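Local atomic coordinates of lipase-esterase related protein (Clostridium acetobutylicum, PDB entry 3E0X), a protein that is of unknown function but has the alpha/beta hydrolase fold and is probably a hydrolase related to lipases and esterases. Residues I31-L39 / L230-I241. Numbering follows the deposited sequence.
Sequences IFGELEKYL and LVVNAKGVAEEI
In this alpha/beta hydrolase fold, the helical turn between strands 18-22 and 43-47 packs on the C-terminal helix 234-242 and the short helix before it, Leu35 and Tyr38 lying against Ala234 and Ala238. Leu35 carries the centre: with CG anti to its backbone N (chi1 -174°), its CD1 lies 3.4 Å from Ala234 O and 3.7 Å from Val237 CG1, while CD2 meets Ile241 CD1 tip to tip. The Tyr38 ring lies broadside on the helix, one face over the backbone of Lys235, whose CB makes a CH-pi contact 3.9 Å from the ring centroid, 14° off the normal; Lys37 CB lies over the opposite face, toward its rim. Tyr38 CB also presses on Ala238 CB at 3.3 Å. Toward the ortho-xylene pocket, the Leu230 and Phe32 side chains cross at about a right angle, Leu230 CD1 3.9 Å from Phe32 CE1. A single water donates to Ile31 O (2.8 Å) and Leu230 O (2.9 Å) and accepts from Leu35 N. Glu34 lays CB on Ala234 CB, but its carboxylate turns off to a salt bridge with Lys37 NZ and a hydrogen bond between OE2 and Tyr157 OH. With no direct hydrogen bond across, the contact rests on apolar packing, closest at Ala234 and Ala238, and on one bridging water.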
ATOM      1  N   ILE A  31      -9.782  -3.001  -0.597  1.00 10.97           N
ATOM      2  CA  ILE A  31      -9.648  -1.551  -0.567  1.00 11.04           C
ATOM      3  C   ILE A  31      -9.347  -0.978  -1.953  1.00 11.01           C
ATOM      4  O   ILE A  31      -9.559   0.219  -2.198  1.00 11.55           O
ATOM      5  CB  ILE A  31      -8.561  -1.106   0.469  1.00 10.95           C
ATOM      6  CG1 ILE A  31      -8.772   0.365   0.897  1.00 10.92           C
ATOM      7  CG2 ILE A  31      -7.111  -1.356  -0.069  1.00 10.87           C
ATOM      8  CD1 ILE A  31     -10.061   0.631   1.654  1.00 14.06           C
ATOM      9  N   PHE A  32      -8.849  -1.846  -2.848  1.00 10.41           N
ATOM     10  CA  PHE A  32      -8.520  -1.454  -4.230  1.00 10.67           C
ATOM     11  C   PHE A  32      -9.692  -1.573  -5.206  1.00 10.97           C
ATOM     12  O   PHE A  32      -9.503  -1.438  -6.400  1.00 11.90           O
ATOM     13  CB  PHE A  32      -7.329  -2.291  -4.711  1.00 10.23           C
ATOM     14  CG  PHE A  32      -6.020  -1.937  -4.051  1.00  9.45           C
ATOM     15  CD1 PHE A  32      -5.432  -0.700  -4.289  1.00  9.35           C
ATOM     16  CD2 PHE A  32      -5.378  -2.847  -3.214  1.00 11.31           C
ATOM     17  CE1 PHE A  32      -4.191  -0.375  -3.706  1.00  9.03           C
ATOM     18  CE2 PHE A  32      -4.142  -2.539  -2.650  1.00  9.35           C
ATOM     19  CZ  PHE A  32      -3.562  -1.281  -2.882  1.00  9.94           C
ATOM     20  N   GLY A  33     -10.904  -1.790  -4.687  1.00 11.16           N
ATOM     21  CA  GLY A  33     -12.053  -2.085  -5.521  1.00 11.92           C
ATOM     22  C   GLY A  33     -12.396  -1.020  -6.542  1.00 12.52           C
ATOM     23  O   GLY A  33     -12.893  -1.330  -7.625  1.00 13.79           O
ATOM     24  N   GLU A  34     -12.185   0.245  -6.192  1.00 12.83           N
ATOM     25  CA  GLU A  34     -12.409   1.303  -7.177  1.00 14.24           C
ATOM     26  C   GLU A  34     -11.239   1.464  -8.117  1.00 14.52           C
ATOM     27  O   GLU A  34     -11.425   1.613  -9.307  1.00 14.72           O
ATOM     28  CB  GLU A  34     -12.717   2.638  -6.505  1.00 14.52           C
ATOM     29  CG  GLU A  34     -14.046   2.676  -5.815  1.00 16.29           C
ATOM     30  CD  GLU A  34     -15.230   2.263  -6.717  1.00 16.99           C
ATOM     31  OE1 GLU A  34     -15.488   2.948  -7.719  1.00 17.52           O
ATOM     32  OE2 GLU A  34     -15.901   1.262  -6.384  1.00 18.71           O
ATOM     33  N   LEU A  35     -10.016   1.402  -7.579  1.00 13.96           N
ATOM     34  CA  LEU A  35      -8.832   1.659  -8.375  1.00 14.45           C
ATOM     35  C   LEU A  35      -8.700   0.617  -9.474  1.00 14.77           C
ATOM     36  O   LEU A  35      -8.341   0.933 -10.613  1.00 15.77           O
ATOM     37  CB  LEU A  35      -7.602   1.669  -7.474  1.00 14.51           C
ATOM     38  CG  LEU A  35      -6.298   2.069  -8.149  1.00 14.22           C
ATOM     39  CD1 LEU A  35      -6.399   3.486  -8.670  1.00 14.42           C
ATOM     40  CD2 LEU A  35      -5.121   1.915  -7.221  1.00 13.73           C
ATOM     41  N   GLU A  36      -9.033  -0.632  -9.147  1.00 15.94           N
ATOM     42  CA  GLU A  36      -8.916  -1.688 -10.148  1.00 16.20           C
ATOM     43  C   GLU A  36      -9.847  -1.455 -11.357  1.00 16.35           C
ATOM     44  O   GLU A  36      -9.565  -1.916 -12.465  1.00 16.96           O
ATOM     45  CB  GLU A  36      -9.117  -3.077  -9.525  1.00 17.49           C
ATOM     46  CG  GLU A  36     -10.528  -3.386  -9.117  1.00 19.50           C
ATOM     47  CD  GLU A  36     -10.624  -4.711  -8.414  1.00 22.92           C
ATOM     48  OE1 GLU A  36     -10.037  -4.849  -7.321  1.00 28.19           O
ATOM     49  OE2 GLU A  36     -11.264  -5.621  -8.956  1.00 24.97           O
ATOM     50  N   LYS A  37     -10.923  -0.691 -11.177  1.00 16.39           N
ATOM     51  CA  LYS A  37     -11.835  -0.431 -12.299  1.00 15.88           C
ATOM     52  C   LYS A  37     -11.202   0.364 -13.457  1.00 16.73           C
ATOM     53  O   LYS A  37     -11.705   0.325 -14.594  1.00 17.39           O
ATOM     54  CB  LYS A  37     -13.113   0.276 -11.811  1.00 16.04           C
ATOM     55  CG  LYS A  37     -13.910  -0.511 -10.793  1.00 16.71           C
ATOM     56  CD  LYS A  37     -15.091   0.335 -10.319  1.00 18.39           C
ATOM     57  CE  LYS A  37     -16.018  -0.460  -9.426  1.00 22.26           C
ATOM     58  NZ  LYS A  37     -17.124   0.405  -8.957  1.00 24.05           N
ATOM     59  N   TYR A  38     -10.107   1.078 -13.183  1.00 16.33           N
ATOM     60  CA  TYR A  38      -9.485   1.988 -14.160  1.00 16.43           C
ATOM     61  C   TYR A  38      -8.172   1.419 -14.697  1.00 16.61           C
ATOM     62  O   TYR A  38      -7.477   2.060 -15.493  1.00 17.31           O
ATOM     63  CB  TYR A  38      -9.281   3.392 -13.535  1.00 16.76           C
ATOM     64  CG  TYR A  38     -10.595   3.949 -13.021  1.00 15.63           C
ATOM     65  CD1 TYR A  38     -11.499   4.553 -13.902  1.00 16.40           C
ATOM     66  CD2 TYR A  38     -10.970   3.815 -11.682  1.00 16.33           C
ATOM     67  CE1 TYR A  38     -12.751   5.030 -13.444  1.00 17.50           C
ATOM     68  CE2 TYR A  38     -12.214   4.284 -11.226  1.00 16.11           C
ATOM     69  CZ  TYR A  38     -13.091   4.890 -12.119  1.00 17.62           C
ATOM     70  OH  TYR A  38     -14.319   5.381 -11.705  1.00 19.31           O
ATOM     71  N   LEU A  39      -7.867   0.193 -14.279  1.00 16.45           N
ATOM     72  CA  LEU A  39      -6.600  -0.456 -14.651  1.00 15.65           C
ATOM     73  C   LEU A  39      -6.821  -1.794 -15.356  1.00 15.86           C
ATOM     74  O   LEU A  39      -5.965  -2.696 -15.316  1.00 15.57           O
ATOM     75  CB  LEU A  39      -5.733  -0.618 -13.405  1.00 15.30           C
ATOM     76  CG  LEU A  39      -5.276   0.719 -12.809  1.00 15.72           C
ATOM     77  CD1 LEU A  39      -4.651   0.563 -11.423  1.00 15.77           C
ATOM     78  CD2 LEU A  39      -4.310   1.422 -13.785  1.00 14.14           C
ATOM     79  N   LEU A 230      -7.481   6.932  -2.887  1.00  9.86           N
ATOM     80  CA  LEU A 230      -7.573   5.782  -3.825  1.00 10.09           C
ATOM     81  C   LEU A 230      -9.007   5.292  -4.045  1.00 10.58           C
ATOM     82  O   LEU A 230      -9.241   4.431  -4.916  1.00 11.22           O
ATOM     83  CB  LEU A 230      -6.697   4.592  -3.354  1.00 11.06           C
ATOM     84  CG  LEU A 230      -7.260   3.657  -2.256  1.00 11.21           C
ATOM     85  CD1 LEU A 230      -6.346   2.443  -2.097  1.00 11.13           C
ATOM     86  CD2 LEU A 230      -7.527   4.314  -0.897  1.00 10.51           C
ATOM     87  N   VAL A 231      -9.932   5.770  -3.198  1.00 10.52           N
ATOM     88  CA  VAL A 231     -11.342   5.406  -3.293  1.00 11.03           C
ATOM     89  C   VAL A 231     -12.136   6.547  -3.929  1.00 11.31           C
ATOM     90  O   VAL A 231     -12.878   6.331  -4.898  1.00 12.80           O
ATOM     91  CB  VAL A 231     -11.920   5.078  -1.890  1.00 11.17           C
ATOM     92  CG1 VAL A 231     -13.445   5.145  -1.898  1.00 12.55           C
ATOM     93  CG2 VAL A 231     -11.432   3.727  -1.450  1.00 12.07           C
ATOM     94  N   VAL A 232     -11.957   7.763  -3.420  1.00 10.33           N
ATOM     95  CA  VAL A 232     -12.758   8.894  -3.905  1.00 11.26           C
ATOM     96  C   VAL A 232     -12.229   9.497  -5.209  1.00 11.07           C
ATOM     97  O   VAL A 232     -12.975  10.180  -5.930  1.00 11.65           O
ATOM     98  CB  VAL A 232     -12.929  10.004  -2.840  1.00 11.48           C
ATOM     99  CG1 VAL A 232     -13.570   9.419  -1.596  1.00 13.11           C
ATOM    100  CG2 VAL A 232     -11.602  10.657  -2.489  1.00 12.57           C
ATOM    101  N   ASN A 233     -10.949   9.271  -5.497  1.00 10.33           N
ATOM    102  CA  ASN A 233     -10.398   9.716  -6.781  1.00 10.35           C
ATOM    103  C   ASN A 233      -9.608   8.586  -7.414  1.00 10.48           C
ATOM    104  O   ASN A 233      -8.474   8.767  -7.860  1.00 10.16           O
ATOM    105  CB  ASN A 233      -9.535  10.988  -6.632  1.00 10.48           C
ATOM    106  CG  ASN A 233      -9.305  11.704  -7.966  1.00 11.04           C
ATOM    107  OD1 ASN A 233      -9.748  11.229  -9.028  1.00 12.51           O
ATOM    108  ND2 ASN A 233      -8.663  12.885  -7.912  1.00 12.47           N
ATOM    109  N   ALA A 234     -10.230   7.416  -7.438  1.00 10.21           N
ATOM    110  CA  ALA A 234      -9.595   6.253  -8.060  1.00 10.76           C
ATOM    111  C   ALA A 234      -9.234   6.526  -9.522  1.00 11.45           C
ATOM    112  O   ALA A 234      -8.182   6.095 -10.003  1.00 11.55           O
ATOM    113  CB  ALA A 234     -10.504   5.052  -7.965  1.00 12.01           C
ATOM    114  N   LYS A 235     -10.097   7.233 -10.239  1.00 10.99           N
ATOM    115  CA  LYS A 235      -9.833   7.523 -11.651  1.00 11.93           C
ATOM    116  C   LYS A 235      -8.568   8.370 -11.797  1.00 11.28           C
ATOM    117  O   LYS A 235      -7.730   8.095 -12.656  1.00 12.14           O
ATOM    118  CB  LYS A 235     -11.037   8.215 -12.283  1.00 12.61           C
ATOM    119  CG  LYS A 235     -10.891   8.467 -13.778  1.00 14.43           C
ATOM    120  CD  LYS A 235     -12.117   9.198 -14.353  1.00 15.90           C
ATOM    121  CE  LYS A 235     -12.007   9.238 -15.869  1.00 22.23           C
ATOM    122  NZ  LYS A 235     -13.035  10.101 -16.528  1.00 25.86           N
ATOM    123  N   GLY A 236      -8.425   9.385 -10.940  1.00 10.97           N
ATOM    124  CA  GLY A 236      -7.261  10.269 -11.042  1.00 10.56           C
ATOM    125  C   GLY A 236      -5.996   9.533 -10.612  1.00 10.90           C
ATOM    126  O   GLY A 236      -4.928   9.687 -11.219  1.00 11.38           O
ATOM    127  N   VAL A 237      -6.111   8.710  -9.571  1.00  9.92           N
ATOM    128  CA  VAL A 237      -4.942   7.926  -9.140  1.00 10.04           C
ATOM    129  C   VAL A 237      -4.511   6.964 -10.269  1.00 10.24           C
ATOM    130  O   VAL A 237      -3.304   6.843 -10.581  1.00 11.40           O
ATOM    131  CB  VAL A 237      -5.246   7.164  -7.842  1.00 10.30           C
ATOM    132  CG1 VAL A 237      -4.138   6.152  -7.521  1.00 10.37           C
ATOM    133  CG2 VAL A 237      -5.434   8.147  -6.701  1.00 11.11           C
ATOM    134  N   ALA A 238      -5.474   6.296 -10.893  1.00 10.21           N
ATOM    135  CA  ALA A 238      -5.139   5.373 -11.988  1.00 10.54           C
ATOM    136  C   ALA A 238      -4.440   6.101 -13.132  1.00 10.77           C
ATOM    137  O   ALA A 238      -3.512   5.550 -13.713  1.00 11.06           O
ATOM    138  CB  ALA A 238      -6.352   4.612 -12.482  1.00 11.18           C
ATOM    139  N   GLU A 239      -4.857   7.332 -13.454  1.00 10.72           N
ATOM    140  CA  GLU A 239      -4.189   8.096 -14.512  1.00 11.28           C
ATOM    141  C   GLU A 239      -2.729   8.326 -14.150  1.00 11.26           C
ATOM    142  O   GLU A 239      -1.837   8.255 -15.033  1.00 13.54           O
ATOM    143  CB  GLU A 239      -4.947   9.407 -14.771  1.00 11.73           C
ATOM    144  CG  GLU A 239      -6.299   9.187 -15.465  1.00 13.82           C
ATOM    145  CD  GLU A 239      -6.156   8.377 -16.770  1.00 17.75           C
ATOM    146  OE1 GLU A 239      -5.375   8.800 -17.666  1.00 18.74           O
ATOM    147  OE2 GLU A 239      -6.816   7.318 -16.876  1.00 20.93           O
ATOM    148  N   GLU A 240      -2.473   8.552 -12.858  1.00 11.17           N
ATOM    149  CA  GLU A 240      -1.123   8.836 -12.387  1.00 12.51           C
ATOM    150  C   GLU A 240      -0.279   7.570 -12.206  1.00 13.07           C
ATOM    151  O   GLU A 240       0.933   7.644 -11.930  1.00 16.18           O
ATOM    152  CB  GLU A 240      -1.190   9.618 -11.080  1.00 12.65           C
ATOM    153  CG  GLU A 240      -1.735  11.013 -11.293  1.00 14.71           C
ATOM    154  CD  GLU A 240      -0.795  11.932 -12.048  1.00 16.70           C
ATOM    155  OE1 GLU A 240       0.446  11.758 -11.962  1.00 16.66           O
ATOM    156  OE2 GLU A 240      -1.307  12.861 -12.708  1.00 20.98           O
ATOM    157  N   ILE A 241      -0.908   6.411 -12.346  1.00 12.67           N
ATOM    158  CA  ILE A 241      -0.197   5.144 -12.463  1.00 13.68           C
ATOM    159  C   ILE A 241       0.110   4.874 -13.943  1.00 14.24           C
ATOM    160  O   ILE A 241       1.250   4.533 -14.296  1.00 14.10           O
ATOM    161  CB  ILE A 241      -0.992   3.997 -11.808  1.00 13.05           C
ATOM    162  CG1 ILE A 241      -1.007   4.218 -10.299  1.00 12.87           C
ATOM    163  CG2 ILE A 241      -0.344   2.653 -12.111  1.00 13.01           C
ATOM    164  CD1 ILE A 241      -1.971   3.337  -9.532  1.00 13.60           C
TER
HETATM  165  O   HOH W   1      -9.970   1.660  -4.575  1.00 12.46           O